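PDB 3OG2: beta-galactosidase from Trichoderma reesei, which probably hydrolyses terminal non-reducing beta-D-galactose residues of beta-D-galactosides, as a member of glycoside hydrolase family 35. Local coordinates for residues 785-790 with 800-805; 730-735 with 778-783; 706-711 with 821-826; 690-695 with 793-798. All blocks are in the same frame, centred on the assembly; numbering follows the deposited sequence.

Contact 1 (785-790 with 800-805). With GLC (alpha-D-glucopyranose), chain C.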
loop_
_atom_site.group_PDB
_atom_site.type_symbol
_atom_site.label_atom_id
_atom_site.label_comp_id
_atom_site.label_asym_id
_atom_site.label_seq_id
_atom_site.Cartn_x
_atom_site.Cartn_y
_atom_site.Cartn_z
ATOM N N THR A 785 11.299 -14.771 -9.715
ATOM C CA THR A 785 10.850 -13.451 -9.212
ATOM C C THR A 785 9.523 -13.600 -8.487
ATOM O O THR A 785 8.849 -12.605 -8.208
ATOM C CB THR A 785 10.766 -12.451 -10.377
ATOM O OG1 THR A 785 10.003 -13.111 -11.406
ATOM C CG2 THR A 785 12.174 -12.117 -10.871
ATOM N N GLY A 786 9.147 -14.814 -8.135
ATOM C CA GLY A 786 7.933 -15.080 -7.321
ATOM C C GLY A 786 7.016 -16.025 -8.058
ATOM O O GLY A 786 7.281 -16.379 -9.228
ATOM N N LEU A 787 5.944 -16.453 -7.440
ATOM C CA LEU A 787 4.951 -17.291 -8.114
ATOM C C LEU A 787 3.846 -16.387 -8.649
ATOM O O LEU A 787 3.549 -15.313 -8.059
ATOM C CB LEU A 787 4.365 -18.288 -7.096
ATOM C CG LEU A 787 5.455 -19.159 -6.443
ATOM C CD1 LEU A 787 4.821 -20.172 -5.498
ATOM C CD2 LEU A 787 6.294 -19.857 -7.514
ATOM N N ASP A 788 3.280 -16.770 -9.778
ATOM C CA ASP A 788 2.275 -15.924 -10.399
ATOM C C ASP A 788 0.982 -15.897 -9.566
ATOM O O ASP A 788 0.697 -16.812 -8.779
ATOM C CB ASP A 788 1.931 -16.445 -11.803
ATOM C CG ASP A 788 3.091 -16.277 -12.783
ATOM O OD1 ASP A 788 4.041 -15.477 -12.574
ATOM O OD2 ASP A 788 3.079 -16.933 -13.855
ATOM N N GLU A 789 0.198 -14.841 -9.787
ATOM C CA GLU A 789 -1.155 -14.739 -9.297
ATOM C C GLU A 789 -2.098 -15.711 -10.005
ATOM O O GLU A 789 -1.736 -16.435 -10.947
ATOM C CB GLU A 789 -1.653 -13.265 -9.478
ATOM C CG GLU A 789 -0.973 -12.340 -8.472
ATOM C CD GLU A 789 -1.298 -10.891 -8.759
ATOM O OE1 GLU A 789 -1.418 -10.528 -9.997
ATOM O OE2 GLU A 789 -1.433 -10.106 -7.813
ATOM N N ASN A 790 -3.342 -15.743 -9.483
ATOM C CA ASN A 790 -4.365 -16.677 -9.954
ATOM C C ASN A 790 -5.692 -15.948 -10.025
ATOM O O ASN A 790 -6.715 -16.342 -9.455
ATOM C CB ASN A 790 -4.446 -17.881 -8.988
ATOM C CG ASN A 790 -4.997 -19.111 -9.684
ATOM O OD1 ASN A 790 -4.214 -19.977 -10.075
ATOM N ND2 ASN A 790 -6.322 -19.236 -9.855
ATOM N N ALA A 800 2.104 -22.113 -12.349
ATOM C CA ALA A 800 3.240 -22.074 -13.280
ATOM C C ALA A 800 4.528 -22.431 -12.542
ATOM O O ALA A 800 4.855 -21.747 -11.567
ATOM C CB ALA A 800 3.362 -20.701 -13.903
ATOM N N PRO A 801 5.228 -23.475 -12.915
ATOM C CA PRO A 801 6.391 -23.899 -12.116
ATOM C C PRO A 801 7.586 -22.982 -12.267
ATOM O O PRO A 801 7.675 -22.116 -13.154
ATOM C CB PRO A 801 6.686 -25.307 -12.623
ATOM C CG PRO A 801 6.037 -25.420 -13.915
ATOM C CD PRO A 801 4.861 -24.435 -13.959
ATOM N N ARG A 802 8.535 -23.245 -11.386
ATOM C CA ARG A 802 9.836 -22.552 -11.450
ATOM C C ARG A 802 10.890 -23.615 -11.567
ATOM O O ARG A 802 10.855 -24.615 -10.796
ATOM C CB ARG A 802 10.093 -21.719 -10.201
ATOM C CG ARG A 802 8.957 -20.695 -10.000
ATOM C CD ARG A 802 9.074 -19.594 -11.039
ATOM N NE ARG A 802 8.080 -18.530 -10.967
ATOM C CZ ARG A 802 7.086 -18.394 -11.868
ATOM N NH1 ARG A 802 6.892 -19.280 -12.837
ATOM N NH2 ARG A 802 6.295 -17.344 -11.742
ATOM N N GLY A 803 11.854 -23.453 -12.486
ATOM C CA GLY A 803 12.914 -24.427 -12.624
ATOM C C GLY A 803 13.086 -24.749 -14.103
ATOM O O GLY A 803 13.157 -23.846 -14.960
ATOM N N ILE A 804 13.215 -26.033 -14.390
ATOM C CA ILE A 804 13.486 -26.497 -15.756
ATOM C C ILE A 804 12.221 -27.152 -16.273
ATOM O O ILE A 804 11.742 -28.128 -15.718
ATOM C CB ILE A 804 14.684 -27.460 -15.793
ATOM C CG1 ILE A 804 15.966 -26.720 -15.333
ATOM C CG2 ILE A 804 14.859 -28.093 -17.174
ATOM C CD1 ILE A 804 17.125 -27.635 -15.015
ATOM N N LEU A 805 11.669 -26.571 -17.348
ATOM C CA LEU A 805 10.447 -27.108 -17.963
ATOM C C LEU A 805 10.759 -28.254 -18.887
ATOM O O LEU A 805 9.887 -29.118 -19.095
ATOM C CB LEU A 805 9.796 -25.990 -18.824
ATOM C CG LEU A 805 9.355 -24.769 -18.048
ATOM C CD1 LEU A 805 8.697 -23.776 -19.002
ATOM C CD2 LEU A 805 8.405 -25.177 -16.942
HETATM C C1 GLC C . -1.953 -7.061 -15.807
HETATM C C2 GLC C . -3.358 -6.605 -15.490
HETATM C C3 GLC C . -3.915 -6.937 -14.126
HETATM C C4 GLC C . -3.408 -8.270 -13.604
HETATM C C5 GLC C . -1.869 -8.253 -13.719
HETATM C C6 GLC C . -1.270 -9.289 -12.849
HETATM O O2 GLC C . -3.481 -5.214 -15.694
HETATM O O3 GLC C . -5.329 -6.958 -14.232
HETATM O O4 GLC C . -3.757 -8.470 -12.247
HETATM O O5 GLC C . -1.517 -8.205 -15.086
HETATM O O6 GLC C . -0.076 -9.925 -13.114
HETATM O O HOH W 1 3.700 -19.488 -10.425
HETATM O O HOH W 2 5.423 -17.898 -14.891
#

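Contact 2 (730-735 with 778-783)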
loop_
_atom_site.group_PDB
_atom_site.type_symbol
_atom_site.label_atom_id
_atom_site.label_comp_id
_atom_site.label_asym_id
_atom_site.label_seq_id
_atom_site.Cartn_x
_atom_site.Cartn_y
_atom_site.Cartn_z
ATOM N N LEU A 730 17.805 -26.324 -23.228
ATOM C CA LEU A 730 17.321 -26.130 -21.874
ATOM C C LEU A 730 16.235 -25.072 -21.805
ATOM O O LEU A 730 16.423 -23.933 -22.195
ATOM C CB LEU A 730 18.525 -25.699 -21.070
ATOM C CG LEU A 730 18.506 -25.764 -19.599
ATOM C CD1 LEU A 730 18.277 -27.164 -19.006
ATOM C CD2 LEU A 730 19.856 -25.213 -19.114
ATOM N N SER A 731 15.055 -25.460 -21.347
ATOM C CA SER A 731 13.924 -24.565 -21.202
ATOM C C SER A 731 13.740 -24.256 -19.734
ATOM O O SER A 731 13.461 -25.181 -18.939
ATOM C CB SER A 731 12.695 -25.219 -21.847
ATOM O OG SER A 731 11.564 -24.370 -21.739
ATOM N N THR A 732 13.990 -23.004 -19.365
ATOM C CA THR A 732 13.879 -22.590 -17.955
ATOM C C THR A 732 12.739 -21.639 -17.741
ATOM O O THR A 732 12.273 -20.936 -18.651
ATOM C CB THR A 732 15.214 -21.983 -17.442
ATOM O OG1 THR A 732 15.569 -20.858 -18.297
ATOM C CG2 THR A 732 16.347 -22.992 -17.439
ATOM N N GLN A 733 12.241 -21.559 -16.503
ATOM C CA GLN A 733 11.124 -20.667 -16.216
ATOM C C GLN A 733 11.318 -20.134 -14.813
ATOM O O GLN A 733 11.391 -20.910 -13.834
ATOM C CB GLN A 733 9.793 -21.401 -16.373
ATOM C CG GLN A 733 8.625 -20.474 -15.997
ATOM C CD GLN A 733 7.322 -20.991 -16.546
ATOM O OE1 GLN A 733 6.993 -20.713 -17.715
ATOM N NE2 GLN A 733 6.567 -21.767 -15.756
ATOM N N GLY A 734 11.355 -18.815 -14.679
ATOM C CA GLY A 734 11.521 -18.198 -13.367
ATOM C C GLY A 734 10.512 -17.108 -13.056
ATOM O O GLY A 734 10.605 -16.479 -12.014
ATOM N N GLY A 735 9.546 -16.842 -13.947
ATOM C CA GLY A 735 8.682 -15.676 -13.730
ATOM C C GLY A 735 9.254 -14.472 -14.489
ATOM O O GLY A 735 10.459 -14.461 -14.827
ATOM N N LEU A 778 26.328 -30.498 -15.049
ATOM C CA LEU A 778 25.781 -29.186 -15.395
ATOM C C LEU A 778 25.256 -28.540 -14.144
ATOM O O LEU A 778 24.502 -29.138 -13.398
ATOM C CB LEU A 778 24.640 -29.398 -16.397
ATOM C CG LEU A 778 25.081 -29.774 -17.782
ATOM C CD1 LEU A 778 23.914 -30.394 -18.556
ATOM C CD2 LEU A 778 25.620 -28.563 -18.551
ATOM N N THR A 779 25.640 -27.301 -13.894
ATOM C CA THR A 779 25.024 -26.530 -12.811
ATOM C C THR A 779 24.197 -25.440 -13.477
ATOM O O THR A 779 24.712 -24.666 -14.274
ATOM C CB THR A 779 26.067 -25.904 -11.846
ATOM O OG1 THR A 779 26.774 -26.945 -11.167
ATOM C CG2 THR A 779 25.375 -25.072 -10.781
ATOM N N VAL A 780 22.891 -25.432 -13.156
ATOM C CA VAL A 780 21.963 -24.504 -13.784
ATOM C C VAL A 780 21.373 -23.653 -12.656
ATOM O O VAL A 780 20.786 -24.214 -11.724
ATOM C CB VAL A 780 20.833 -25.269 -14.503
ATOM C CG1 VAL A 780 19.837 -24.284 -15.142
ATOM C CG2 VAL A 780 21.443 -26.194 -15.518
ATOM N N VAL A 781 21.530 -22.347 -12.676
ATOM C CA VAL A 781 20.971 -21.451 -11.687
ATOM C C VAL A 781 19.757 -20.804 -12.342
ATOM O O VAL A 781 19.875 -20.297 -13.465
ATOM C CB VAL A 781 22.003 -20.375 -11.290
ATOM C CG1 VAL A 781 21.405 -19.462 -10.190
ATOM C CG2 VAL A 781 23.296 -21.029 -10.809
ATOM N N VAL A 782 18.610 -20.835 -11.681
ATOM C CA VAL A 782 17.385 -20.288 -12.241
ATOM C C VAL A 782 16.790 -19.347 -11.183
ATOM O O VAL A 782 16.378 -19.825 -10.127
ATOM C CB VAL A 782 16.339 -21.376 -12.599
ATOM C CG1 VAL A 782 15.105 -20.713 -13.211
ATOM C CG2 VAL A 782 16.961 -22.408 -13.548
ATOM N N ASP A 783 16.813 -18.051 -11.448
ATOM C CA ASP A 783 16.181 -17.178 -10.462
ATOM C C ASP A 783 14.663 -17.309 -10.534
ATOM O O ASP A 783 14.126 -17.648 -11.587
ATOM C CB ASP A 783 16.440 -15.694 -10.741
ATOM C CG ASP A 783 16.245 -14.895 -9.448
ATOM O OD1 ASP A 783 16.395 -15.451 -8.320
ATOM O OD2 ASP A 783 15.884 -13.686 -9.548
#

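Contact 3 (706-711 with 821-826)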
loop_
_atom_site.group_PDB
_atom_site.type_symbol
_atom_site.label_atom_id
_atom_site.label_comp_id
_atom_site.label_asym_id
_atom_site.label_seq_id
_atom_site.Cartn_x
_atom_site.Cartn_y
_atom_site.Cartn_z
ATOM N N TYR A 706 9.280 -30.106 -4.844
ATOM C CA TYR A 706 10.220 -30.563 -3.825
ATOM C C TYR A 706 10.216 -29.637 -2.611
ATOM O O TYR A 706 11.091 -29.751 -1.735
ATOM C CB TYR A 706 11.623 -30.612 -4.445
ATOM C CG TYR A 706 11.703 -31.596 -5.602
ATOM C CD1 TYR A 706 11.410 -31.182 -6.898
ATOM C CD2 TYR A 706 12.076 -32.902 -5.377
ATOM C CE1 TYR A 706 11.482 -32.068 -7.966
ATOM C CE2 TYR A 706 12.156 -33.811 -6.467
ATOM C CZ TYR A 706 11.874 -33.389 -7.738
ATOM O OH TYR A 706 11.958 -34.303 -8.776
ATOM N N GLY A 707 9.228 -28.723 -2.552
ATOM C CA GLY A 707 9.132 -27.872 -1.367
ATOM C C GLY A 707 9.851 -26.552 -1.449
ATOM O O GLY A 707 9.967 -25.876 -0.387
ATOM N N PHE A 708 10.343 -26.157 -2.630
ATOM C CA PHE A 708 11.112 -24.937 -2.794
ATOM C C PHE A 708 10.249 -23.894 -3.512
ATOM O O PHE A 708 10.020 -24.072 -4.720
ATOM C CB PHE A 708 12.399 -25.201 -3.597
ATOM C CG PHE A 708 13.284 -26.233 -2.903
ATOM C CD1 PHE A 708 13.811 -25.990 -1.643
ATOM C CD2 PHE A 708 13.567 -27.422 -3.576
ATOM C CE1 PHE A 708 14.630 -26.937 -1.068
ATOM C CE2 PHE A 708 14.347 -28.397 -3.003
ATOM C CZ PHE A 708 14.879 -28.127 -1.731
ATOM N N HIS A 709 9.841 -22.857 -2.799
ATOM C CA HIS A 709 8.863 -21.908 -3.346
ATOM C C HIS A 709 9.396 -20.496 -3.497
ATOM O O HIS A 709 8.644 -19.633 -3.996
ATOM C CB HIS A 709 7.615 -21.825 -2.397
ATOM C CG HIS A 709 7.114 -23.214 -2.120
ATOM N ND1 HIS A 709 6.800 -24.111 -3.148
ATOM C CD2 HIS A 709 6.987 -23.837 -0.920
ATOM C CE1 HIS A 709 6.437 -25.250 -2.546
ATOM N NE2 HIS A 709 6.530 -25.108 -1.216
ATOM N N ALA A 710 10.608 -20.238 -3.040
ATOM C CA ALA A 710 11.087 -18.874 -2.852
ATOM C C ALA A 710 12.501 -18.702 -3.454
ATOM O O ALA A 710 13.424 -19.477 -3.187
ATOM C CB ALA A 710 11.199 -18.543 -1.365
ATOM N N GLY A 711 12.690 -17.600 -4.170
ATOM C CA GLY A 711 14.030 -17.197 -4.580
ATOM C C GLY A 711 14.691 -18.132 -5.560
ATOM O O GLY A 711 14.073 -18.911 -6.317
ATOM N N TRP A 821 19.464 -35.825 -11.923
ATOM C CA TRP A 821 19.416 -34.481 -11.378
ATOM C C TRP A 821 19.343 -34.413 -9.870
ATOM O O TRP A 821 18.713 -35.260 -9.215
ATOM C CB TRP A 821 18.159 -33.805 -11.909
ATOM C CG TRP A 821 18.131 -33.578 -13.390
ATOM C CD1 TRP A 821 17.565 -34.432 -14.326
ATOM C CD2 TRP A 821 18.658 -32.454 -14.098
ATOM N NE1 TRP A 821 17.719 -33.885 -15.583
ATOM C CE2 TRP A 821 18.379 -32.684 -15.485
ATOM C CE3 TRP A 821 19.340 -31.279 -13.697
ATOM C CZ2 TRP A 821 18.751 -31.782 -16.475
ATOM C CZ3 TRP A 821 19.720 -30.355 -14.709
ATOM C CH2 TRP A 821 19.415 -30.643 -16.071
ATOM N N LYS A 822 19.887 -33.340 -9.320
ATOM C CA LYS A 822 19.674 -32.914 -7.941
ATOM C C LYS A 822 19.248 -31.435 -8.012
ATOM O O LYS A 822 19.469 -30.748 -9.040
ATOM C CB LYS A 822 20.952 -33.007 -7.110
ATOM C CG LYS A 822 21.507 -34.428 -7.132
ATOM C CD LYS A 822 22.605 -34.562 -6.089
ATOM C CE LYS A 822 23.254 -35.956 -6.174
ATOM N NZ LYS A 822 24.191 -36.137 -5.017
ATOM N N LEU A 823 18.590 -30.962 -6.938
ATOM C CA LEU A 823 18.159 -29.547 -6.959
ATOM C C LEU A 823 18.158 -29.003 -5.556
ATOM O O LEU A 823 18.109 -29.744 -4.572
ATOM C CB LEU A 823 16.790 -29.366 -7.625
ATOM C CG LEU A 823 15.551 -29.545 -6.701
ATOM C CD1 LEU A 823 14.315 -29.041 -7.436
ATOM C CD2 LEU A 823 15.358 -30.982 -6.203
ATOM N N THR A 824 18.174 -27.668 -5.468
ATOM C CA THR A 824 17.871 -27.022 -4.201
ATOM C C THR A 824 17.239 -25.643 -4.440
ATOM O O THR A 824 17.572 -24.946 -5.392
ATOM C CB THR A 824 19.118 -26.846 -3.324
ATOM O OG1 THR A 824 18.694 -26.472 -2.005
ATOM C CG2 THR A 824 20.089 -25.784 -3.874
ATOM N N GLY A 825 16.385 -25.298 -3.473
ATOM C CA GLY A 825 16.023 -23.919 -3.204
ATOM C C GLY A 825 16.509 -23.602 -1.766
ATOM O O GLY A 825 17.584 -24.054 -1.357
ATOM N N ASN A 826 15.710 -22.827 -1.023
ATOM C CA ASN A 826 16.118 -22.451 0.337
ATOM C C ASN A 826 16.358 -23.729 1.148
ATOM O O ASN A 826 15.622 -24.731 0.998
ATOM C CB ASN A 826 15.011 -21.620 0.995
ATOM C CG ASN A 826 13.739 -22.411 1.306
ATOM O OD1 ASN A 826 12.957 -22.714 0.373
ATOM N ND2 ASN A 826 13.527 -22.755 2.570
HETATM O O HOH W 3 10.302 -23.153 0.092
HETATM O O HOH W 4 13.152 -22.044 -2.267
#

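Contact 4 (690-695 with 793-798)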
loop_
_atom_site.group_PDB
_atom_site.type_symbol
_atom_site.label_atom_id
_atom_site.label_comp_id
_atom_site.label_asym_id
_atom_site.label_seq_id
_atom_site.Cartn_x
_atom_site.Cartn_y
_atom_site.Cartn_z
ATOM N N ASN A 690 1.276 -31.446 -10.480
ATOM C CA ASN A 690 1.048 -30.179 -11.169
ATOM C C ASN A 690 0.228 -30.423 -12.436
ATOM O O ASN A 690 0.701 -30.879 -13.459
ATOM C CB ASN A 690 2.339 -29.453 -11.484
ATOM C CG ASN A 690 2.046 -28.014 -11.913
ATOM O OD1 ASN A 690 1.084 -27.692 -12.565
ATOM N ND2 ASN A 690 2.893 -27.079 -11.470
ATOM N N THR A 691 -1.068 -30.117 -12.337
ATOM C CA THR A 691 -1.966 -30.394 -13.436
ATOM C C THR A 691 -1.946 -29.257 -14.428
ATOM O O THR A 691 -2.496 -29.381 -15.539
ATOM C CB THR A 691 -3.390 -30.601 -12.867
ATOM O OG1 THR A 691 -3.696 -29.571 -11.889
ATOM C CG2 THR A 691 -3.504 -31.956 -12.166
ATOM N N TYR A 692 -1.335 -28.120 -14.122
ATOM C CA TYR A 692 -1.285 -26.980 -15.029
ATOM C C TYR A 692 -0.130 -27.096 -16.017
ATOM O O TYR A 692 -0.234 -26.586 -17.126
ATOM C CB TYR A 692 -1.054 -25.734 -14.207
ATOM C CG TYR A 692 -1.032 -24.420 -14.916
ATOM C CD1 TYR A 692 -2.182 -23.857 -15.437
ATOM C CD2 TYR A 692 0.137 -23.713 -15.081
ATOM C CE1 TYR A 692 -2.169 -22.647 -16.093
ATOM C CE2 TYR A 692 0.188 -22.500 -15.720
ATOM C CZ TYR A 692 -0.973 -21.973 -16.224
ATOM O OH TYR A 692 -0.938 -20.749 -16.872
ATOM N N ALA A 693 0.959 -27.735 -15.637
ATOM C CA ALA A 693 2.137 -27.882 -16.472
ATOM C C ALA A 693 2.574 -29.346 -16.442
ATOM O O ALA A 693 3.526 -29.690 -15.750
ATOM C CB ALA A 693 3.277 -26.962 -16.000
ATOM N N PRO A 694 1.903 -30.208 -17.173
ATOM C CA PRO A 694 2.257 -31.640 -17.196
ATOM C C PRO A 694 3.721 -31.810 -17.550
ATOM O O PRO A 694 4.328 -31.083 -18.344
ATOM C CB PRO A 694 1.364 -32.195 -18.309
ATOM C CG PRO A 694 0.240 -31.236 -18.457
ATOM C CD PRO A 694 0.719 -29.890 -18.026
ATOM N N LEU A 695 4.356 -32.830 -16.956
ATOM C CA LEU A 695 5.797 -32.962 -17.149
ATOM C C LEU A 695 6.152 -33.266 -18.599
ATOM O O LEU A 695 5.527 -34.129 -19.221
ATOM C CB LEU A 695 6.336 -34.116 -16.289
ATOM C CG LEU A 695 6.363 -33.828 -14.788
ATOM C CD1 LEU A 695 6.985 -35.032 -14.065
ATOM C CD2 LEU A 695 7.113 -32.533 -14.498
ATOM N N THR A 793 -10.353 -17.547 -11.889
ATOM C CA THR A 793 -10.739 -18.862 -11.374
ATOM C C THR A 793 -10.863 -19.868 -12.507
ATOM O O THR A 793 -11.532 -19.594 -13.513
ATOM C CB THR A 793 -12.065 -18.696 -10.608
ATOM O OG1 THR A 793 -11.797 -17.924 -9.410
ATOM C CG2 THR A 793 -12.617 -20.041 -10.222
ATOM N N GLY A 794 -10.217 -21.022 -12.371
ATOM C CA GLY A 794 -10.338 -22.063 -13.392
ATOM C C GLY A 794 -9.119 -22.059 -14.308
ATOM O O GLY A 794 -8.976 -23.010 -15.057
ATOM N N ASP A 795 -8.319 -21.012 -14.230
ATOM C CA ASP A 795 -7.041 -20.925 -14.914
ATOM C C ASP A 795 -6.023 -20.993 -13.792
ATOM O O ASP A 795 -5.882 -19.959 -13.088
ATOM C CB ASP A 795 -6.936 -19.613 -15.653
ATOM C CG ASP A 795 -5.638 -19.448 -16.399
ATOM O OD1 ASP A 795 -4.897 -20.431 -16.290
ATOM O OD2 ASP A 795 -5.420 -18.391 -17.056
ATOM N N ASP A 796 -5.404 -22.101 -13.586
ATOM C CA ASP A 796 -4.513 -22.314 -12.435
ATOM C C ASP A 796 -3.160 -21.658 -12.644
ATOM O O ASP A 796 -2.122 -22.308 -12.447
ATOM C CB ASP A 796 -4.367 -23.833 -12.235
ATOM C CG ASP A 796 -5.425 -24.508 -11.382
ATOM O OD1 ASP A 796 -6.249 -23.828 -10.763
ATOM O OD2 ASP A 796 -5.446 -25.768 -11.342
ATOM N N SER A 797 -3.155 -20.378 -13.042
ATOM C CA SER A 797 -1.893 -19.734 -13.364
ATOM C C SER A 797 -0.896 -19.651 -12.234
ATOM O O SER A 797 0.322 -19.576 -12.493
ATOM C CB SER A 797 -2.179 -18.301 -13.873
ATOM O OG SER A 797 -2.996 -17.600 -12.951
ATOM N N MET A 798 -1.350 -19.696 -10.978
ATOM C CA MET A 798 -0.361 -19.713 -9.861
ATOM C C MET A 798 0.485 -20.978 -9.895
ATOM O O MET A 798 1.575 -21.010 -9.319
ATOM C CB MET A 798 -1.147 -19.532 -8.556
ATOM C CG MET A 798 -0.275 -19.768 -7.321
ATOM S SD MET A 798 -0.450 -21.503 -6.765
ATOM C CE MET A 798 1.002 -21.570 -5.692
HETATM O O HOH W 5 -4.553 -27.301 -13.372
#

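Contact 1 (785-790 with 800-805)
Gly786 O is gripped by two nitrogens of Arg802. Arg802 NE and Arg802 NH2 both donate to Gly786 O, each at 2.9 Å. The oxygen sits at the edge of the guanidinium, near its plane. NH2 lies in the carbonyl plane, whereas NE is tilted 31° from it. NH2 has a second task: Arg802 NH2 forms a salt bridge with Asp788 OD1 at 3.0 Å, though the hydrogen bond in it is weak. Carboxylate and guanidinium planes stand 69° apart, and a single oxygen makes the direct contact. A water accepts from Arg802 NH1 and donates to the other oxygen, Asp788 OD2. Arg802 NH1 also donates to Pro801 O at 3.0 Å. The chain bends at chi2 (-72°), and its CG packs on the leucine, with Leu787 CD2 3.7 Å from Arg802 CG. A second water joins Asp788 N to Ala800 O. An alanine in place of Arg802 would probably leave Gly786 O and the Asp788 carboxylate without these donors and open a gap beside Leu787. The loop borders the galactose site: the side chain of Asp788 is about 9 Å from that of Asn120, and Glu789 OE2 accepts from Glu122 N. Arg802 joins the loop after strand 775-782 to the start of strand 803-811. That strand is the neighbour of strand 726-733, whose Gln733 bonds Pro801 O; Arg802 also touches Leu713 of strand 713-720.

Contact 2 (730-735 with 778-783)
Leu730 faces Val780 and Gly734 lies beside Asp783 where strands 730-733 and 778-782 run in roughly the same direction, 31° apart, with axes 8.4 Å apart at closest approach. The strands belong to different sheets, and side chains fill the gap between them. Leu730 and Val780 meet tip to tip. Leu730 CD2 sits against both methyls of the valine, 4.1 Å from Val780 CG2. The leucine has CG anti to the backbone N (chi1 -163°), on a CB that already points toward the valine strand. Next along the strands, Thr732 and Val782 cross obliquely through their methyls, and Thr732 CG2 is 4.0 Å from Val782 CG2. The threonine hydroxyl OG1 is bonded to Ser740 OG, while its methyl serves the apolar layer. The other methyl of the valine turns to the backbone, with Val782 CG1 3.8 Å from Gln733 O. Just beyond the strands the two chains come close. Gly734 CA makes a CA-H...O contact with Asp783 O at 3.2 Å. A CB on residue 734 would collide with this oxygen, which has no hydrogen-bond partner in the model. The carboxylate of Asp783 is held elsewhere, by Thr712 OG1 and by salt bridges to Arg918 and Lys930. This is the apolar interior of a beta sandwich, consistent with the galactose-binding-like family of the domain. Strand 726-733 lies between strands 760-767 and 803-811 in a three-stranded antiparallel sheet. Strand 775-782 lies between 740-744 and 713-720 in the facing sheet, where Val782 touches Phe715; Leu730 also touches Val742 and Ile804.

Contact 3 (706-711 with 821-826)
Phe708 has CG anti to the carbonyl carbon (chi1 -59°), and Leu823 has CG between the backbone N and the carbonyl carbon (chi1 86°); these torsions place the two CG atoms on CB atoms that each point toward the other segment. The Phe708 ring lies flat against the backbone at the end of the strand. Gly825 N stands 3.1 Å above the plane of the Phe708 ring, over its centre. Thr824 CA makes a CH-pi contact on the same face, 4.2 Å from the Phe708 centroid. Asn826 O lies at the ring edge, 3.2 Å from Phe708 CE1. Residue 825 is a glycine, and a CB there would clash with Phe708 CB. Leu823 covers a second ring: its CD2 lies over the face of Tyr706, 3.9 Å from the centroid. Asn826 OD1 accepts from two waters; one also binds Gly707 O and His709 N, the other Ala710 O and Asn826 N. Asn826 ND2 is bonded to Gly829 O. An alanine in place of Phe708 would probably open a gap under Gly825 N and leave Thr824 CA without the ring face. The loop 706-711 leads into strand 713-720, the sheet neighbour of edge strand 820-824; Phe708 packs on its Leu713 and Leu823 on its Phe715.

Contact 4 (690-695 with 793-798)
Tyr692 lays one face of its ring against the backbone of Asp796 and Ser797, where two surface loops meet. Its own loop is shaped by an Asx turn: Asn690 OD1 accepts from Tyr692 N at 2.9 Å, and also from Ala693 N. The tyrosine CB points toward 793-798, and CG, anti to the backbone N (chi1 -177°), starts the ring on that side. Asp796 O stands 3.3 Å above the plane of the Tyr692 ring, offset toward the rim. Ser797 CA makes an off-centre CH-pi contact, 4.2 Å from the Tyr692 centroid and 29° off the ring normal. Asp795 comes from another side. Its OD1 lies at the ring edge, 3.5 Å from Tyr692 CE1, and ring and carboxylate planes are 34° apart. Asp796 is the centre of an inverse gamma turn, with a weak bond from Ser797 N to Asp795 O. The chain here is tied to the loop 785-790 by Ser797 OG, bonded to Glu789 O. Asn690 directly follows the glycosylated Asn689. Asp796 OD2 forms a salt bridge with Lys799, and Thr691 OG1 is bonded to Lys136 O. A water bridges the two side chains, donating to Thr691 OG1 at 2.8 Å and to Asp796 OD2 at 2.7 Å.

How the contacts relate
Contacts 1, 2 and 3 are buried, while contact 4 lies at the surface. Contact 2 is almost wholly apolar and joins two sheets; contact 3 reaches one of them, through strand 820-824, and adds aromatic faces and bridging waters. Contact 1 is the charged one, placed where the loop after strand 775-782 returns to strand 803-811. Contacts 1 and 2 share a sheet: Leu805 N probably bonds Ser731 O, 2.8 Å away. Contact 4 uses the same long loop as contact 1, and Asn790 OD1 probably accepts from Met798 N at 3.0 Å. It relies on ring-to-backbone packing and a water. Contacts 2 and 4 do not touch.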